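Local coordinates for glycosylation Associate Protein 1 (Streptococcus agalactiae serotype V, PDB 6OYC) that probably acts in the accessory Sec system, as part of a Gap123 complex linked to glycosylation and secretion, and may bind carbohydrate, at residues 57-61 against 73-78; 77-83 against 170-174. All blocks are in the same frame, centred on the assembly; numbering follows the deposited sequence.

Contact 1: 57-61 against 73-78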
loop_
_atom_site.group_PDB
_atom_site.type_symbol
_atom_site.label_atom_id
_atom_site.label_comp_id
_atom_site.label_asym_id
_atom_site.label_seq_id
_atom_site.Cartn_x
_atom_site.Cartn_y
_atom_site.Cartn_z
ATOM N N PRO A 57 5.170 14.172 2.237
ATOM C CA PRO A 57 4.428 15.154 3.059
ATOM C C PRO A 57 3.266 14.548 3.838
ATOM O O PRO A 57 2.802 15.155 4.814
ATOM C CB PRO A 57 3.937 16.177 2.028
ATOM C CG PRO A 57 3.944 15.419 0.713
ATOM C CD PRO A 57 5.088 14.473 0.797
ATOM N N ASN A 58 2.793 13.362 3.456
ATOM C CA ASN A 58 1.704 12.690 4.153
ATOM C C ASN A 58 2.198 11.523 4.996
ATOM O O ASN A 58 1.446 10.578 5.251
ATOM C CB ASN A 58 0.651 12.202 3.161
ATOM C CG ASN A 58 -0.726 12.371 3.691
ATOM O OD1 ASN A 58 -1.073 13.443 4.193
ATOM N ND2 ASN A 58 -1.532 11.300 3.630
ATOM N N LEU A 59 3.458 11.582 5.443
ATOM C CA LEU A 59 4.093 10.418 6.052
ATOM C C LEU A 59 3.421 10.032 7.366
ATOM O O LEU A 59 3.288 8.840 7.675
ATOM C CB LEU A 59 5.579 10.695 6.263
ATOM C CG LEU A 59 6.409 9.611 6.952
ATOM C CD1 LEU A 59 6.274 8.283 6.231
ATOM C CD2 LEU A 59 7.886 10.036 7.017
ATOM N N ARG A 60 2.985 11.018 8.154
ATOM C CA ARG A 60 2.485 10.677 9.481
ATOM C C ARG A 60 1.135 9.957 9.393
ATOM O O ARG A 60 0.910 8.971 10.103
ATOM C CB ARG A 60 2.426 11.932 10.359
ATOM C CG ARG A 60 3.815 12.335 10.963
ATOM C CD ARG A 60 4.220 13.779 10.641
ATOM N NE ARG A 60 4.116 14.074 9.217
ATOM C CZ ARG A 60 5.104 13.918 8.340
ATOM N NH1 ARG A 60 6.308 13.497 8.742
ATOM N NH2 ARG A 60 4.888 14.191 7.055
ATOM N N TYR A 61 0.243 10.399 8.492
ATOM C CA TYR A 61 -0.969 9.623 8.258
ATOM C C TYR A 61 -0.630 8.265 7.684
ATOM O O TYR A 61 -1.238 7.259 8.064
ATOM C CB TYR A 61 -1.943 10.355 7.329
ATOM C CG TYR A 61 -2.754 11.380 8.075
ATOM C CD1 TYR A 61 -3.501 11.022 9.202
ATOM C CD2 TYR A 61 -2.751 12.716 7.687
ATOM C CE1 TYR A 61 -4.232 11.968 9.905
ATOM C CE2 TYR A 61 -3.473 13.661 8.380
ATOM C CZ TYR A 61 -4.201 13.281 9.493
ATOM O OH TYR A 61 -4.913 14.220 10.173
ATOM N N TYR A 73 11.138 7.796 13.138
ATOM C CA TYR A 73 11.532 7.872 11.744
ATOM C C TYR A 73 12.447 9.057 11.543
ATOM O O TYR A 73 12.416 10.039 12.297
ATOM C CB TYR A 73 10.326 7.994 10.804
ATOM C CG TYR A 73 9.577 9.303 10.934
ATOM C CD1 TYR A 73 8.573 9.463 11.896
ATOM C CD2 TYR A 73 9.873 10.386 10.113
ATOM C CE1 TYR A 73 7.877 10.663 12.024
ATOM C CE2 TYR A 73 9.174 11.589 10.229
ATOM C CZ TYR A 73 8.175 11.716 11.185
ATOM O OH TYR A 73 7.492 12.908 11.308
ATOM N N TYR A 74 13.253 8.943 10.492
ATOM C CA TYR A 74 14.055 10.028 9.957
ATOM C C TYR A 74 13.655 10.218 8.497
ATOM O O TYR A 74 13.595 9.248 7.733
ATOM C CB TYR A 74 15.564 9.732 10.080
ATOM C CG TYR A 74 16.414 10.672 9.260
ATOM C CD1 TYR A 74 16.794 11.916 9.759
ATOM C CD2 TYR A 74 16.810 10.327 7.967
ATOM C CE1 TYR A 74 17.573 12.785 8.990
ATOM C CE2 TYR A 74 17.571 11.176 7.206
ATOM C CZ TYR A 74 17.951 12.404 7.719
ATOM O OH TYR A 74 18.701 13.248 6.937
ATOM N N SER A 75 13.372 11.455 8.118
ATOM C CA SER A 75 12.960 11.786 6.760
ATOM C C SER A 75 13.992 12.722 6.156
ATOM O O SER A 75 14.184 13.840 6.642
ATOM C CB SER A 75 11.571 12.427 6.732
ATOM O OG SER A 75 11.393 13.143 5.525
ATOM N N VAL A 76 14.655 12.259 5.100
ATOM C CA VAL A 76 15.627 13.087 4.397
ATOM C C VAL A 76 15.027 14.457 4.068
ATOM O O VAL A 76 15.643 15.504 4.301
ATOM C CB VAL A 76 16.117 12.356 3.132
ATOM C CG1 VAL A 76 16.761 13.312 2.178
ATOM C CG2 VAL A 76 17.051 11.219 3.482
ATOM N N PHE A 77 13.809 14.472 3.533
ATOM C CA PHE A 77 13.234 15.743 3.090
ATOM C C PHE A 77 12.834 16.625 4.262
ATOM O O PHE A 77 12.953 17.847 4.173
ATOM C CB PHE A 77 12.042 15.504 2.158
ATOM C CG PHE A 77 12.453 15.291 0.726
ATOM C CD1 PHE A 77 13.013 14.075 0.332
ATOM C CD2 PHE A 77 12.326 16.313 -0.208
ATOM C CE1 PHE A 77 13.397 13.862 -0.973
ATOM C CE2 PHE A 77 12.712 16.110 -1.520
ATOM C CZ PHE A 77 13.260 14.883 -1.904
ATOM N N ASP A 78 12.350 16.031 5.361
ATOM C CA ASP A 78 12.131 16.787 6.595
ATOM C C ASP A 78 13.410 17.510 7.028
ATOM O O ASP A 78 13.386 18.690 7.399
ATOM C CB ASP A 78 11.649 15.846 7.705
ATOM C CG ASP A 78 10.137 15.575 7.658
ATOM O OD1 ASP A 78 9.482 15.747 6.606
ATOM O OD2 ASP A 78 9.602 15.171 8.700
HETATM O O HOH W 1 7.594 13.889 6.052
#
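Arg-60 NH1 donates to the Tyr-73 hydroxyl, 2.9 Å from NH1 to OH, and this OH lies almost in the guanidinium plane, while the phenol ring is turned 53° from it. NH2 gives a weak bond to the Pro-57 carbonyl oxygen and a sound one to water 1, which in turn donates a hydrogen bond to Asp-78 OD1 at 2.7 Å. The direct ion pair, Arg-60 NH1 to Asp-78 OD2, is long at 3.7 Å. Arginine suits this place because its fan of N-H groups can serve so many acceptors; bends at chi2 (125°) and chi3 (-51°) fold the chain back toward Pro-57. The stronger ionic partners lie outside: Asp-150 for Arg-60 NE, Arg-151 for Asp-78 OD2. Beside the polar cluster, Leu-59 lays CD2 against the ring carbon CD2 of Tyr-73, 3.7 Å away. Ser-75 works as N-cap of the following helix, its OG accepting from Asp-78 N at 3.0 Å. Helix 59-65 is thus joined to strand 73-75 within the beta-alpha-beta unit begun by strand 48-52, and to the first turn of helix 76-80; Leu-59 and Tyr-73 also rest on Val-52 and Leu-50.

Contact 2: 77-83 against 170-174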
loop_
_atom_site.group_PDB
_atom_site.type_symbol
_atom_site.label_atom_id
_atom_site.label_comp_id
_atom_site.label_asym_id
_atom_site.label_seq_id
_atom_site.Cartn_x
_atom_site.Cartn_y
_atom_site.Cartn_z
ATOM N N PHE A 77 13.809 14.472 3.533
ATOM C CA PHE A 77 13.234 15.743 3.090
ATOM C C PHE A 77 12.834 16.625 4.262
ATOM O O PHE A 77 12.953 17.847 4.173
ATOM C CB PHE A 77 12.042 15.504 2.158
ATOM C CG PHE A 77 12.453 15.291 0.726
ATOM C CD1 PHE A 77 13.013 14.075 0.332
ATOM C CD2 PHE A 77 12.326 16.313 -0.208
ATOM C CE1 PHE A 77 13.397 13.862 -0.973
ATOM C CE2 PHE A 77 12.712 16.110 -1.520
ATOM C CZ PHE A 77 13.260 14.883 -1.904
ATOM N N ASP A 78 12.350 16.031 5.361
ATOM C CA ASP A 78 12.131 16.787 6.595
ATOM C C ASP A 78 13.410 17.510 7.028
ATOM O O ASP A 78 13.386 18.690 7.399
ATOM C CB ASP A 78 11.649 15.846 7.705
ATOM C CG ASP A 78 10.137 15.575 7.658
ATOM O OD1 ASP A 78 9.482 15.747 6.606
ATOM O OD2 ASP A 78 9.602 15.171 8.700
ATOM N N ASP A 79 14.535 16.800 6.991
ATOM C CA ASP A 79 15.843 17.378 7.305
ATOM C C ASP A 79 16.178 18.532 6.360
ATOM O O ASP A 79 16.459 19.653 6.793
ATOM C CB ASP A 79 16.882 16.259 7.203
ATOM C CG ASP A 79 18.271 16.672 7.664
ATOM O OD1 ASP A 79 18.539 17.871 7.863
ATOM O OD2 ASP A 79 19.108 15.759 7.814
ATOM N N ILE A 80 16.161 18.262 5.057
ATOM C CA ILE A 80 16.388 19.308 4.065
ATOM C C ILE A 80 15.521 20.525 4.352
ATOM O O ILE A 80 16.013 21.656 4.429
ATOM C CB ILE A 80 16.119 18.759 2.657
ATOM C CG1 ILE A 80 17.095 17.630 2.354
ATOM C CG2 ILE A 80 16.177 19.877 1.615
ATOM C CD1 ILE A 80 16.841 16.985 1.019
ATOM N N GLN A 81 14.215 20.312 4.511
ATOM C CA GLN A 81 13.276 21.424 4.550
ATOM C C GLN A 81 13.225 22.134 5.897
ATOM O O GLN A 81 12.429 23.066 6.033
ATOM C CB GLN A 81 11.872 20.937 4.176
ATOM C CG GLN A 81 11.721 20.541 2.710
ATOM C CD GLN A 81 10.338 20.028 2.414
ATOM O OE1 GLN A 81 10.127 18.809 2.316
ATOM N NE2 GLN A 81 9.364 20.951 2.301
ATOM N N GLU A 82 14.034 21.717 6.884
ATOM C CA GLU A 82 14.143 22.405 8.186
ATOM C C GLU A 82 12.806 22.422 8.912
ATOM O O GLU A 82 12.401 23.432 9.501
ATOM C CB GLU A 82 14.696 23.828 8.039
ATOM C CG GLU A 82 16.120 23.833 7.545
ATOM C CD GLU A 82 16.660 25.226 7.263
ATOM O OE1 GLU A 82 16.012 26.231 7.642
ATOM O OE2 GLU A 82 17.737 25.300 6.641
ATOM N N ILE A 83 12.105 21.295 8.856
ATOM C CA ILE A 83 10.774 21.252 9.436
ATOM C C ILE A 83 10.847 21.192 10.961
ATOM O O ILE A 83 10.167 21.958 11.653
ATOM C CB ILE A 83 9.977 20.095 8.803
ATOM C CG1 ILE A 83 9.547 20.533 7.395
ATOM C CG2 ILE A 83 8.759 19.717 9.638
ATOM C CD1 ILE A 83 9.429 19.404 6.424
ATOM N N TYR A 170 10.507 23.682 -2.676
ATOM C CA TYR A 170 10.275 23.038 -1.391
ATOM C C TYR A 170 10.521 24.047 -0.286
ATOM O O TYR A 170 11.549 24.730 -0.282
ATOM C CB TYR A 170 11.180 21.829 -1.181
ATOM C CG TYR A 170 11.028 20.682 -2.152
ATOM C CD1 TYR A 170 11.526 20.774 -3.455
ATOM C CD2 TYR A 170 10.443 19.474 -1.748
ATOM C CE1 TYR A 170 11.421 19.702 -4.343
ATOM C CE2 TYR A 170 10.323 18.390 -2.632
ATOM C CZ TYR A 170 10.821 18.514 -3.925
ATOM O OH TYR A 170 10.738 17.457 -4.801
ATOM N N LEU A 171 9.595 24.114 0.663
ATOM C CA LEU A 171 9.543 25.196 1.633
ATOM C C LEU A 171 9.782 24.670 3.039
ATOM O O LEU A 171 9.553 23.493 3.334
ATOM C CB LEU A 171 8.188 25.923 1.574
ATOM C CG LEU A 171 7.697 26.420 0.197
ATOM C CD1 LEU A 171 6.388 27.205 0.273
ATOM C CD2 LEU A 171 8.755 27.269 -0.487
ATOM N N ALA A 172 10.272 25.572 3.903
ATOM C CA ALA A 172 10.220 25.398 5.350
ATOM C C ALA A 172 8.871 25.897 5.873
ATOM O O ALA A 172 8.146 26.601 5.158
ATOM C CB ALA A 172 11.370 26.161 6.012
ATOM N N PRO A 173 8.496 25.533 7.106
ATOM C CA PRO A 173 7.187 25.984 7.633
ATOM C C PRO A 173 7.049 27.495 7.724
ATOM O O PRO A 173 5.921 28.002 7.781
ATOM C CB PRO A 173 7.108 25.321 9.020
ATOM C CG PRO A 173 7.999 24.095 8.897
ATOM C CD PRO A 173 9.130 24.513 7.971
ATOM N N SER A 174 8.152 28.233 7.726
ATOM C CA SER A 174 8.111 29.684 7.635
ATOM C C SER A 174 7.667 30.176 6.267
ATOM O O SER A 174 7.356 31.369 6.128
ATOM C CB SER A 174 9.490 30.263 7.917
ATOM O OG SER A 174 10.326 29.971 6.810
#
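Chain 77-83 leaves helix 76-80 through a Schellman motif, with Glu-82 at positive phi (61°), and there meets the end of strand 164-171 in the ten-stranded antiparallel sheet. The backbones come nearest at Gln-81 and Ala-172, whose CA atoms are 5.1 Å apart; a bent C-H...O contact runs from Ala-172 CA to Gln-81 O at 3.3 Å, and alanine's small methyl lets the chains approach this closely. Two bonds back into the last turn, Glu-82 N to Asp-79 O and Ile-83 N to Asp-78 O, shape the helix end. Gln-81 reaches across with its chain extended beyond CG (chi2 178°), and its amide NE2 donates to Leu-171 O at 2.8 Å, on a lone pair in the carbonyl plane. NE2 is also hydrogen-bonded to Ser-155 OG, so the buried amide has partners on two adjacent strands, 154-161 and 164-171, which glutamine is long enough to reach. Phe-77 and Tyr-170 fill the apolar side, centroids 5.5 Å apart, the rings meeting obliquely with planes at 40°. The Tyr-170 hydroxyl is bonded to Glu-181, and Tyr-55 meets both rings. Pro-173, rigid and apolar, sits beside the turn, with its ring carbon CD 4.0 Å from CG1 of Ile-83.

Contact 1 closes before contact 2 opens along the chain, and their centres lie about 10 Å apart on the same side of the chain's centre. Helix 76-80, with Phe-77 and Asp-78, is common to both. Contact 1 joins helix 59-65 and strand 73-75 of the beta-alpha-beta unit and fixes the start of helix 76-80 against the edge of the parallel sheet. Contact 2 carries that helix's far end over to the antiparallel sheet inserted between strands 73-75 and 229-233 of the parallel sheet. A probable hydrogen bond from Tyr-74 OH to Asp-79 OD2 also links them. The chain's two separate parallel sheets are consistent with the GT-B clan.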